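Local coordinates for exopolysaccharide biosynthesis protein (Pantoea stewartii subsp. stewartii DC283, PDB 6TGF) that modifies the glycan of the bacterial biofilm, probably as a hydrolase, using a parallel beta-helix fold like that of bacteriophage tailspikes, at residues L416-A421 with I440-I445; I460-S465 with N481-N486; V89-A94 with D118-I123. All coordinates share one frame; numbering follows the deposited sequence.

Overall arrangement
From the N terminus, interaction 3 comes first: it joins two antiparallel strands of the head-binding-like domain and closes a loop that holds strand 98-101 and helix 109-117. The chain then runs on into the parallel beta-helix, where interaction 1 pairs residues 416-421 with 440-445 across 18 intervening residues, and interaction 2 pairs 460-465 with 481-486 across 15. The three loops follow in series, so none nests in or crosses another. Interactions 1 and 2 are neighbours, their centres about 10 Å apart, because strand 458-467 lies directly against strands 438-441 and 443-446. Interaction 3 is remote, with its nearest atoms about 58 Å from those of interaction 1.

Interaction 1: residues L416-A421 with I440-I445; sequences LSNFNA and IHNGWI
Leu-416 to Ala-421 runs alongside Ile-440 to Ile-445 in parallel, residue against residue, as two successive turns of the parallel beta-helix. The axes of strands 419-421 and 443-445 are 4.6 Å apart at closest approach and only 1° from parallel. Four backbone hydrogen bonds stitch the turns together: His-441 N to Leu-416 O, Asn-418 N to His-441 O, Trp-444 N to Phe-419 O and Ala-421 N to Trp-444 O. Both chains turn a corner in register, Asn-418 opposite Asn-442 in the next turn, each with positive phi. Beyond the corner, Phe-419 dominates the buried face. Its CG sits between the backbone N and the carbonyl carbon (chi1 61°), and the ring lies over the next turn, where Gly-443 has no side chain to hold it off. Ile-440 CG2 reaches the edge of this ring at 3.9 Å from CE1, while Ile-445 CG1 is at the edge near CE2, 4.1 Å away. Trp-386 of strand 380-389 also stacks with Phe-419. At the corner, Asn-418 OD1 comes within 3.6 Å of Asn-442 ND2, but the amide planes are steeply turned against each other and each amide bonds elsewhere: Asn-418 to Asp-384 and to Lys-382 of the second subunit, Asn-442 to Glu-415 of that subunit. His-441 NE2 bonds to the same Glu-415, so this corner faces the trimer interface. Asn-420 ND2 rests 3.4 Å from Trp-444 CB, while its OD1 is hydrogen-bonded to Gln-422 NE2. Under the Phe-419 ring, the CH-pi contact is nearly axial: Gly-443 CA stands 3.6 Å from the ring centroid, 9° off its normal.

Interaction 2: residues I460-S465 with N481-N486; sequences IIDALS and NTRQTN. With EDO (1,2-ethanediol), chain C.
The guanidinium of Arg-483 meets the carboxylate of Asp-462 edge-on: both oxygens lie near the guanidinium plane, with NE to OD1 at 3.1 Å and NH2 to OD2 at 3.2 Å. Both nitrogens stand well above the carboxylate plane, and the two planes are 61° apart. This is a side-on, two-nitrogen salt bridge, and the bend at chi3 (-60°) brings NE round to OD1. The pair projects from adjacent turns of the beta-helix, whose strands 460-462 and 481-483 run parallel and are joined by backbone bonds such as Arg-483 N to Ile-461 O. Past the corner, water 1 spans the turns by bonding Leu-464 N, Arg-483 O and Thr-485 OG1, and Asn-486 N then reaches Leu-464 O at 2.9 Å. At the far end, Asn-486 ND2 donates to O1 of an ethanediol, probably from the crystallisation liquor. Arg-483 NH2 also bridges to Asp-462 of the second subunit, while Asp-462 OD1 receives Arg-483 NH1 of the third. Arginines of different subunits come close here, so the carboxylates probably offset their mutual repulsion and help link the three subunits.

Interaction 3: residues V89-A94 with D118-I123; sequences VFLRDA and DNAALI. With EDO (1,2-ethanediol), chain X.
Phe-90 and Arg-92 pair with Ile-123 and Ala-121 in an antiparallel strand contact inside a five-stranded sheet, far out towards the N-terminal end of the chain. Each of these two pairs is joined by two backbone hydrogen bonds: Phe-90 N to Ile-123 O and Ile-123 N to Phe-90 O, then Arg-92 N to Ala-121 O and the longer Ala-121 N to Arg-92 O at 3.1 Å. Between them, Leu-91 and Leu-122 form a non-hydrogen-bonded pair, CD1 of the first 4.0 Å from CD2 of the second. Leu-91 CD1 also touches Ala-120 CB at 3.9 Å, and all three residues pack on Phe-115 of helix 109-117. Asn-119, with positive phi, is the first residue to leave helical geometry, in a Schellman motif that closes the helix. The region belongs to the head-binding family, named for the domain by which phage tailspikes attach to the virion, and strand 89-92 lies here between 98-101 and 121-124. On the other face, Arg-92 starts out with CG anti to the backbone N (chi1 177°); the chain bends at chi3, and Ala-121 CB lies under one face of the guanidinium, toward its rim, 3.6 Å from NH2. Ile-123 CD1 abuts Arg-92 CB, also at 3.6 Å. Water 2 donates to Asp-93 O and Asn-119 O and accepts a weak bond from Arg-92 NE. Asp-118 OD2 takes a hydrogen bond from O1 of an ethanediol at 2.7 Å, whose C2 rests against Leu-91 CD2.

Interaction 1: residues L416-A421 with I440-I445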
loop_
_atom_site.group_PDB
_atom_site.type_symbol
_atom_site.label_atom_id
_atom_site.label_comp_id
_atom_site.label_asym_id
_atom_site.label_seq_id
_atom_site.Cartn_x
_atom_site.Cartn_y
_atom_site.Cartn_z
ATOM N N LEU B 416 -7.808 -6.248 4.138
ATOM C CA LEU B 416 -8.845 -5.210 3.890
ATOM C C LEU B 416 -8.201 -3.834 4.077
ATOM O O LEU B 416 -7.635 -3.600 5.160
ATOM C CB LEU B 416 -10.009 -5.401 4.867
ATOM C CG LEU B 416 -10.537 -6.827 5.015
ATOM C CD1 LEU B 416 -11.549 -6.900 6.145
ATOM C CD2 LEU B 416 -11.148 -7.326 3.714
ATOM N N SER B 417 -8.281 -2.962 3.069
ATOM C CA SER B 417 -7.615 -1.633 3.070
ATOM C C SER B 417 -8.502 -0.565 2.417
ATOM O O SER B 417 -9.238 -0.899 1.468
ATOM C CB SER B 417 -6.269 -1.715 2.400
ATOM O OG SER B 417 -6.394 -2.181 1.065
ATOM N N ASN B 418 -8.422 0.671 2.926
ATOM C CA ASN B 418 -9.033 1.891 2.331
ATOM C C ASN B 418 -10.532 1.655 2.112
ATOM O O ASN B 418 -10.988 1.792 0.963
ATOM C CB ASN B 418 -8.323 2.290 1.035
ATOM C CG ASN B 418 -6.839 2.521 1.224
ATOM O OD1 ASN B 418 -6.431 3.246 2.129
ATOM N ND2 ASN B 418 -6.026 1.914 0.377
ATOM N N PHE B 419 -11.266 1.316 3.176
ATOM C CA PHE B 419 -12.718 1.002 3.122
ATOM C C PHE B 419 -13.501 1.942 4.043
ATOM O O PHE B 419 -12.908 2.553 4.952
ATOM C CB PHE B 419 -12.974 -0.470 3.456
ATOM C CG PHE B 419 -12.548 -0.923 4.831
ATOM C CD1 PHE B 419 -11.283 -1.445 5.045
ATOM C CD2 PHE B 419 -13.422 -0.862 5.905
ATOM C CE1 PHE B 419 -10.895 -1.873 6.306
ATOM C CE2 PHE B 419 -13.032 -1.292 7.165
ATOM C CZ PHE B 419 -11.769 -1.798 7.364
ATOM N N ASN B 420 -14.808 2.052 3.790
ATOM C CA ASN B 420 -15.747 2.916 4.552
ATOM C C ASN B 420 -17.137 2.266 4.542
ATOM O O ASN B 420 -17.747 2.200 3.459
ATOM C CB ASN B 420 -15.753 4.344 3.999
ATOM C CG ASN B 420 -16.695 5.263 4.745
ATOM O OD1 ASN B 420 -17.874 5.346 4.413
ATOM N ND2 ASN B 420 -16.187 5.967 5.742
ATOM N N ALA B 421 -17.603 1.796 5.705
ATOM C CA ALA B 421 -18.947 1.211 5.921
ATOM C C ALA B 421 -19.816 2.214 6.688
ATOM O O ALA B 421 -19.411 2.609 7.800
ATOM C CB ALA B 421 -18.830 -0.099 6.659
ATOM N N ILE B 440 -5.642 -5.102 8.437
ATOM C CA ILE B 440 -6.586 -3.972 8.179
ATOM C C ILE B 440 -5.760 -2.683 8.100
ATOM O O ILE B 440 -4.993 -2.418 9.047
ATOM C CB ILE B 440 -7.673 -3.897 9.271
ATOM C CG1 ILE B 440 -8.672 -5.050 9.146
ATOM C CG2 ILE B 440 -8.369 -2.542 9.253
ATOM C CD1 ILE B 440 -9.594 -5.211 10.335
ATOM N N HIS B 441 -5.906 -1.917 7.015
ATOM C CA HIS B 441 -5.178 -0.642 6.776
ATOM C C HIS B 441 -6.165 0.466 6.391
ATOM O O HIS B 441 -6.733 0.393 5.285
ATOM C CB HIS B 441 -4.097 -0.824 5.702
ATOM C CG HIS B 441 -3.352 0.431 5.391
ATOM N ND1 HIS B 441 -2.262 0.846 6.134
ATOM C CD2 HIS B 441 -3.542 1.370 4.439
ATOM C CE1 HIS B 441 -1.806 1.982 5.644
ATOM N NE2 HIS B 441 -2.575 2.324 4.605
ATOM N N ASN B 442 -6.343 1.455 7.271
ATOM C CA ASN B 442 -7.034 2.738 6.975
ATOM C C ASN B 442 -8.492 2.452 6.593
ATOM O O ASN B 442 -8.829 2.592 5.402
ATOM C CB ASN B 442 -6.289 3.522 5.890
ATOM C CG ASN B 442 -6.756 4.956 5.758
ATOM O OD1 ASN B 442 -7.622 5.409 6.505
ATOM N ND2 ASN B 442 -6.184 5.683 4.812
ATOM N N GLY B 443 -9.314 2.071 7.575
ATOM C CA GLY B 443 -10.738 1.729 7.385
ATOM C C GLY B 443 -11.633 2.464 8.366
ATOM O O GLY B 443 -11.222 2.635 9.529
ATOM N N TRP B 444 -12.817 2.884 7.910
ATOM C CA TRP B 444 -13.854 3.578 8.721
ATOM C C TRP B 444 -15.143 2.747 8.726
ATOM O O TRP B 444 -15.601 2.355 7.637
ATOM C CB TRP B 444 -14.105 4.992 8.183
ATOM C CG TRP B 444 -12.969 5.945 8.390
ATOM C CD1 TRP B 444 -11.772 5.952 7.735
ATOM C CD2 TRP B 444 -12.929 7.055 9.307
ATOM N NE1 TRP B 444 -10.988 6.979 8.185
ATOM C CE2 TRP B 444 -11.669 7.674 9.151
ATOM C CE3 TRP B 444 -13.824 7.582 10.246
ATOM C CZ2 TRP B 444 -11.289 8.789 9.897
ATOM C CZ3 TRP B 444 -13.447 8.684 10.984
ATOM C CH2 TRP B 444 -12.197 9.279 10.808
ATOM N N ILE B 445 -15.688 2.476 9.914
ATOM C CA ILE B 445 -17.037 1.866 10.110
ATOM C C ILE B 445 -17.841 2.810 11.010
ATOM O O ILE B 445 -17.550 2.862 12.221
ATOM C CB ILE B 445 -16.938 0.438 10.686
ATOM C CG1 ILE B 445 -16.080 -0.471 9.801
ATOM C CG2 ILE B 445 -18.326 -0.147 10.916
ATOM C CD1 ILE B 445 -15.670 -1.772 10.456
#

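Interaction 2: residues I460-S465 with N481-N486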
loop_
_atom_site.group_PDB
_atom_site.type_symbol
_atom_site.label_atom_id
_atom_site.label_comp_id
_atom_site.label_asym_id
_atom_site.label_seq_id
_atom_site.Cartn_x
_atom_site.Cartn_y
_atom_site.Cartn_z
ATOM N N ILE B 460 -2.927 -7.453 11.954
ATOM C CA ILE B 460 -2.347 -6.079 12.006
ATOM C C ILE B 460 -3.488 -5.114 11.667
ATOM O O ILE B 460 -4.127 -5.311 10.616
ATOM C CB ILE B 460 -1.145 -5.911 11.051
ATOM C CG1 ILE B 460 0.053 -6.758 11.491
ATOM C CG2 ILE B 460 -0.770 -4.440 10.915
ATOM C CD1 ILE B 460 1.192 -6.793 10.491
ATOM N N ILE B 461 -3.748 -4.131 12.532
ATOM C CA ILE B 461 -4.838 -3.124 12.350
ATOM C C ILE B 461 -4.242 -1.721 12.510
ATOM O O ILE B 461 -4.053 -1.285 13.660
ATOM C CB ILE B 461 -6.005 -3.387 13.323
ATOM C CG1 ILE B 461 -6.474 -4.845 13.252
ATOM C CG2 ILE B 461 -7.141 -2.405 13.069
ATOM C CD1 ILE B 461 -7.641 -5.182 14.158
ATOM N N ASP B 462 -3.948 -1.056 11.388
ATOM C CA ASP B 462 -3.500 0.362 11.331
ATOM C C ASP B 462 -4.671 1.240 10.883
ATOM O O ASP B 462 -5.289 0.914 9.850
ATOM C CB ASP B 462 -2.327 0.553 10.368
ATOM C CG ASP B 462 -1.027 -0.079 10.829
ATOM O OD1 ASP B 462 -0.827 -0.203 12.057
ATOM O OD2 ASP B 462 -0.220 -0.439 9.951
ATOM N N ALA B 463 -4.945 2.312 11.632
ATOM C CA ALA B 463 -5.889 3.397 11.278
ATOM C C ALA B 463 -7.293 2.829 11.031
ATOM O O ALA B 463 -7.912 3.192 10.010
ATOM C CB ALA B 463 -5.369 4.147 10.074
ATOM N N LEU B 464 -7.777 1.967 11.930
ATOM C CA LEU B 464 -9.206 1.557 11.977
ATOM C C LEU B 464 -9.967 2.596 12.805
ATOM O O LEU B 464 -9.487 2.946 13.900
ATOM C CB LEU B 464 -9.343 0.152 12.576
ATOM C CG LEU B 464 -10.763 -0.420 12.605
ATOM C CD1 LEU B 464 -11.317 -0.600 11.199
ATOM C CD2 LEU B 464 -10.804 -1.739 13.361
ATOM N N SER B 465 -11.088 3.091 12.277
ATOM C CA SER B 465 -12.001 4.046 12.955
ATOM C C SER B 465 -13.386 3.413 13.096
ATOM O O SER B 465 -13.985 3.073 12.061
ATOM C CB SER B 465 -12.069 5.353 12.211
ATOM O OG SER B 465 -10.801 5.993 12.200
ATOM N N ASN B 481 -2.494 -6.656 16.658
ATOM C CA ASN B 481 -1.237 -5.861 16.607
ATOM C C ASN B 481 -1.578 -4.508 15.966
ATOM O O ASN B 481 -1.535 -4.414 14.722
ATOM C CB ASN B 481 -0.141 -6.635 15.866
ATOM C CG ASN B 481 1.254 -6.108 16.122
ATOM O OD1 ASN B 481 1.432 -4.955 16.508
ATOM N ND2 ASN B 481 2.253 -6.949 15.907
ATOM N N THR B 482 -1.937 -3.508 16.779
ATOM C CA THR B 482 -2.726 -2.325 16.336
ATOM C C THR B 482 -1.940 -1.023 16.521
ATOM O O THR B 482 -1.103 -0.953 17.442
ATOM C CB THR B 482 -4.074 -2.260 17.070
ATOM O OG1 THR B 482 -3.868 -1.708 18.371
ATOM C CG2 THR B 482 -4.744 -3.611 17.197
ATOM N N ARG B 483 -2.223 -0.034 15.666
ATOM C CA ARG B 483 -1.751 1.371 15.796
ATOM C C ARG B 483 -2.883 2.333 15.416
ATOM O O ARG B 483 -3.589 2.055 14.427
ATOM C CB ARG B 483 -0.539 1.641 14.899
ATOM C CG ARG B 483 0.718 0.883 15.296
ATOM C CD ARG B 483 1.922 1.356 14.503
ATOM N NE ARG B 483 1.732 1.165 13.072
ATOM C CZ ARG B 483 2.514 1.672 12.123
ATOM N NH1 ARG B 483 3.559 2.419 12.440
ATOM N NH2 ARG B 483 2.240 1.432 10.853
ATOM N N GLN B 484 -3.034 3.418 16.182
ATOM C CA GLN B 484 -3.916 4.576 15.873
ATOM C C GLN B 484 -5.355 4.093 15.642
ATOM O O GLN B 484 -5.952 4.464 14.612
ATOM C CB GLN B 484 -3.362 5.342 14.667
ATOM C CG GLN B 484 -3.796 6.801 14.621
ATOM C CD GLN B 484 -3.235 7.532 13.426
ATOM O OE1 GLN B 484 -2.277 8.295 13.535
ATOM N NE2 GLN B 484 -3.825 7.295 12.266
ATOM N N THR B 485 -5.892 3.299 16.575
ATOM C CA THR B 485 -7.323 2.895 16.609
ATOM C C THR B 485 -8.140 4.086 17.122
ATOM O O THR B 485 -7.848 4.564 18.235
ATOM C CB THR B 485 -7.546 1.641 17.463
ATOM O OG1 THR B 485 -6.668 0.618 16.991
ATOM C CG2 THR B 485 -8.975 1.147 17.417
ATOM N N ASN B 486 -9.109 4.545 16.326
ATOM C CA ASN B 486 -9.953 5.733 16.614
ATOM C C ASN B 486 -11.370 5.265 16.963
ATOM O O ASN B 486 -12.114 4.904 16.034
ATOM C CB ASN B 486 -9.959 6.706 15.434
ATOM C CG ASN B 486 -10.888 7.884 15.637
ATOM O OD1 ASN B 486 -11.573 8.304 14.710
ATOM N ND2 ASN B 486 -10.922 8.420 16.846
HETATM C C1 EDO C . -7.748 7.861 19.894
HETATM O O1 EDO C . -8.432 8.368 18.765
HETATM C C2 EDO C . -8.624 7.691 21.081
HETATM O O2 EDO C . -9.703 6.801 20.865
HETATM O O HOH W 1 -6.232 0.926 14.078
#

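Interaction 3: residues V89-A94 with D118-I123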
loop_
_atom_site.group_PDB
_atom_site.type_symbol
_atom_site.label_atom_id
_atom_site.label_comp_id
_atom_site.label_asym_id
_atom_site.label_seq_id
_atom_site.Cartn_x
_atom_site.Cartn_y
_atom_site.Cartn_z
ATOM N N VAL B 89 -29.612 -24.737 -60.992
ATOM C CA VAL B 89 -30.089 -23.781 -59.948
ATOM C C VAL B 89 -31.618 -23.741 -60.019
ATOM O O VAL B 89 -32.149 -23.621 -61.140
ATOM C CB VAL B 89 -29.488 -22.376 -60.145
ATOM C CG1 VAL B 89 -29.838 -21.440 -58.998
ATOM C CG2 VAL B 89 -27.984 -22.425 -60.343
ATOM N N PHE B 90 -32.288 -23.839 -58.868
ATOM C CA PHE B 90 -33.769 -23.851 -58.745
ATOM C C PHE B 90 -34.224 -22.602 -57.981
ATOM O O PHE B 90 -33.720 -22.360 -56.868
ATOM C CB PHE B 90 -34.231 -25.142 -58.067
ATOM C CG PHE B 90 -33.597 -26.387 -58.631
ATOM C CD1 PHE B 90 -34.058 -26.948 -59.811
ATOM C CD2 PHE B 90 -32.522 -26.986 -57.995
ATOM C CE1 PHE B 90 -33.465 -28.087 -60.335
ATOM C CE2 PHE B 90 -31.932 -28.124 -58.520
ATOM C CZ PHE B 90 -32.404 -28.673 -59.687
ATOM N N LEU B 91 -35.136 -21.832 -58.581
ATOM C CA LEU B 91 -35.800 -20.665 -57.942
ATOM C C LEU B 91 -37.026 -21.165 -57.174
ATOM O O LEU B 91 -37.939 -21.715 -57.818
ATOM C CB LEU B 91 -36.201 -19.641 -59.011
ATOM C CG LEU B 91 -37.006 -18.443 -58.508
ATOM C CD1 LEU B 91 -36.190 -17.590 -57.550
ATOM C CD2 LEU B 91 -37.510 -17.599 -59.665
ATOM N N ARG B 92 -37.026 -20.989 -55.849
ATOM C CA ARG B 92 -38.192 -21.245 -54.962
ATOM C C ARG B 92 -39.018 -19.958 -54.860
ATOM O O ARG B 92 -38.413 -18.898 -54.618
ATOM C CB ARG B 92 -37.719 -21.711 -53.582
ATOM C CG ARG B 92 -38.840 -21.921 -52.576
ATOM C CD ARG B 92 -38.292 -22.328 -51.224
ATOM N NE ARG B 92 -37.829 -21.183 -50.449
ATOM C CZ ARG B 92 -37.051 -21.259 -49.374
ATOM N NH1 ARG B 92 -36.625 -22.433 -48.937
ATOM N NH2 ARG B 92 -36.693 -20.155 -48.740
ATOM N N ASP B 93 -40.341 -20.052 -55.032
ATOM C CA ASP B 93 -41.270 -18.888 -55.015
ATOM C C ASP B 93 -41.949 -18.796 -53.641
ATOM O O ASP B 93 -41.659 -19.649 -52.774
ATOM C CB ASP B 93 -42.273 -18.954 -56.173
ATOM C CG ASP B 93 -43.304 -20.071 -56.093
ATOM O OD1 ASP B 93 -43.424 -20.700 -55.021
ATOM O OD2 ASP B 93 -43.987 -20.296 -57.113
ATOM N N ALA B 94 -42.810 -17.789 -53.461
ATOM C CA ALA B 94 -43.536 -17.472 -52.206
ATOM C C ALA B 94 -44.305 -18.697 -51.702
ATOM O O ALA B 94 -44.193 -19.013 -50.500
ATOM C CB ALA B 94 -44.469 -16.308 -52.434
ATOM N N ASP B 118 -41.265 -11.926 -53.247
ATOM C CA ASP B 118 -41.744 -13.333 -53.306
ATOM C C ASP B 118 -41.125 -14.166 -52.175
ATOM O O ASP B 118 -41.413 -15.375 -52.129
ATOM C CB ASP B 118 -41.417 -13.970 -54.660
ATOM C CG ASP B 118 -42.186 -13.372 -55.826
ATOM O OD1 ASP B 118 -43.186 -12.680 -55.571
ATOM O OD2 ASP B 118 -41.781 -13.610 -56.979
ATOM N N ASN B 119 -40.311 -13.560 -51.303
ATOM C CA ASN B 119 -39.537 -14.283 -50.257
ATOM C C ASN B 119 -38.892 -15.512 -50.913
ATOM O O ASN B 119 -38.991 -16.619 -50.345
ATOM C CB ASN B 119 -40.422 -14.648 -49.061
ATOM C CG ASN B 119 -39.645 -15.244 -47.906
ATOM O OD1 ASN B 119 -38.605 -14.719 -47.513
ATOM N ND2 ASN B 119 -40.140 -16.343 -47.360
ATOM N N ALA B 120 -38.275 -15.313 -52.081
ATOM C CA ALA B 120 -37.749 -16.377 -52.967
ATOM C C ALA B 120 -36.371 -16.831 -52.476
ATOM O O ALA B 120 -35.780 -16.132 -51.637
ATOM C CB ALA B 120 -37.687 -15.876 -54.388
ATOM N N ALA B 121 -35.890 -17.966 -52.986
ATOM C CA ALA B 121 -34.541 -18.518 -52.717
ATOM C C ALA B 121 -34.002 -19.200 -53.978
ATOM O O ALA B 121 -34.813 -19.751 -54.750
ATOM C CB ALA B 121 -34.594 -19.480 -51.556
ATOM N N LEU B 122 -32.682 -19.148 -54.172
ATOM C CA LEU B 122 -31.951 -19.930 -55.202
ATOM C C LEU B 122 -31.337 -21.159 -54.524
ATOM O O LEU B 122 -30.403 -20.976 -53.719
ATOM C CB LEU B 122 -30.872 -19.051 -55.846
ATOM C CG LEU B 122 -31.380 -17.857 -56.655
ATOM C CD1 LEU B 122 -30.218 -17.042 -57.201
ATOM C CD2 LEU B 122 -32.288 -18.304 -57.791
ATOM N N ILE B 123 -31.872 -22.351 -54.811
ATOM C CA ILE B 123 -31.350 -23.653 -54.298
ATOM C C ILE B 123 -30.361 -24.221 -55.323
ATOM O O ILE B 123 -30.683 -24.214 -56.530
ATOM C CB ILE B 123 -32.496 -24.641 -53.983
ATOM C CG1 ILE B 123 -33.340 -24.170 -52.795
ATOM C CG2 ILE B 123 -31.962 -26.048 -53.754
ATOM C CD1 ILE B 123 -34.627 -23.493 -53.184
HETATM C C1 EDO X . -38.303 -14.060 -58.193
HETATM O O1 EDO X . -39.481 -14.772 -57.861
HETATM C C2 EDO X . -38.171 -13.804 -59.650
HETATM O O2 EDO X . -36.865 -13.439 -60.056
HETATM O O HOH W 2 -40.356 -19.595 -50.481
#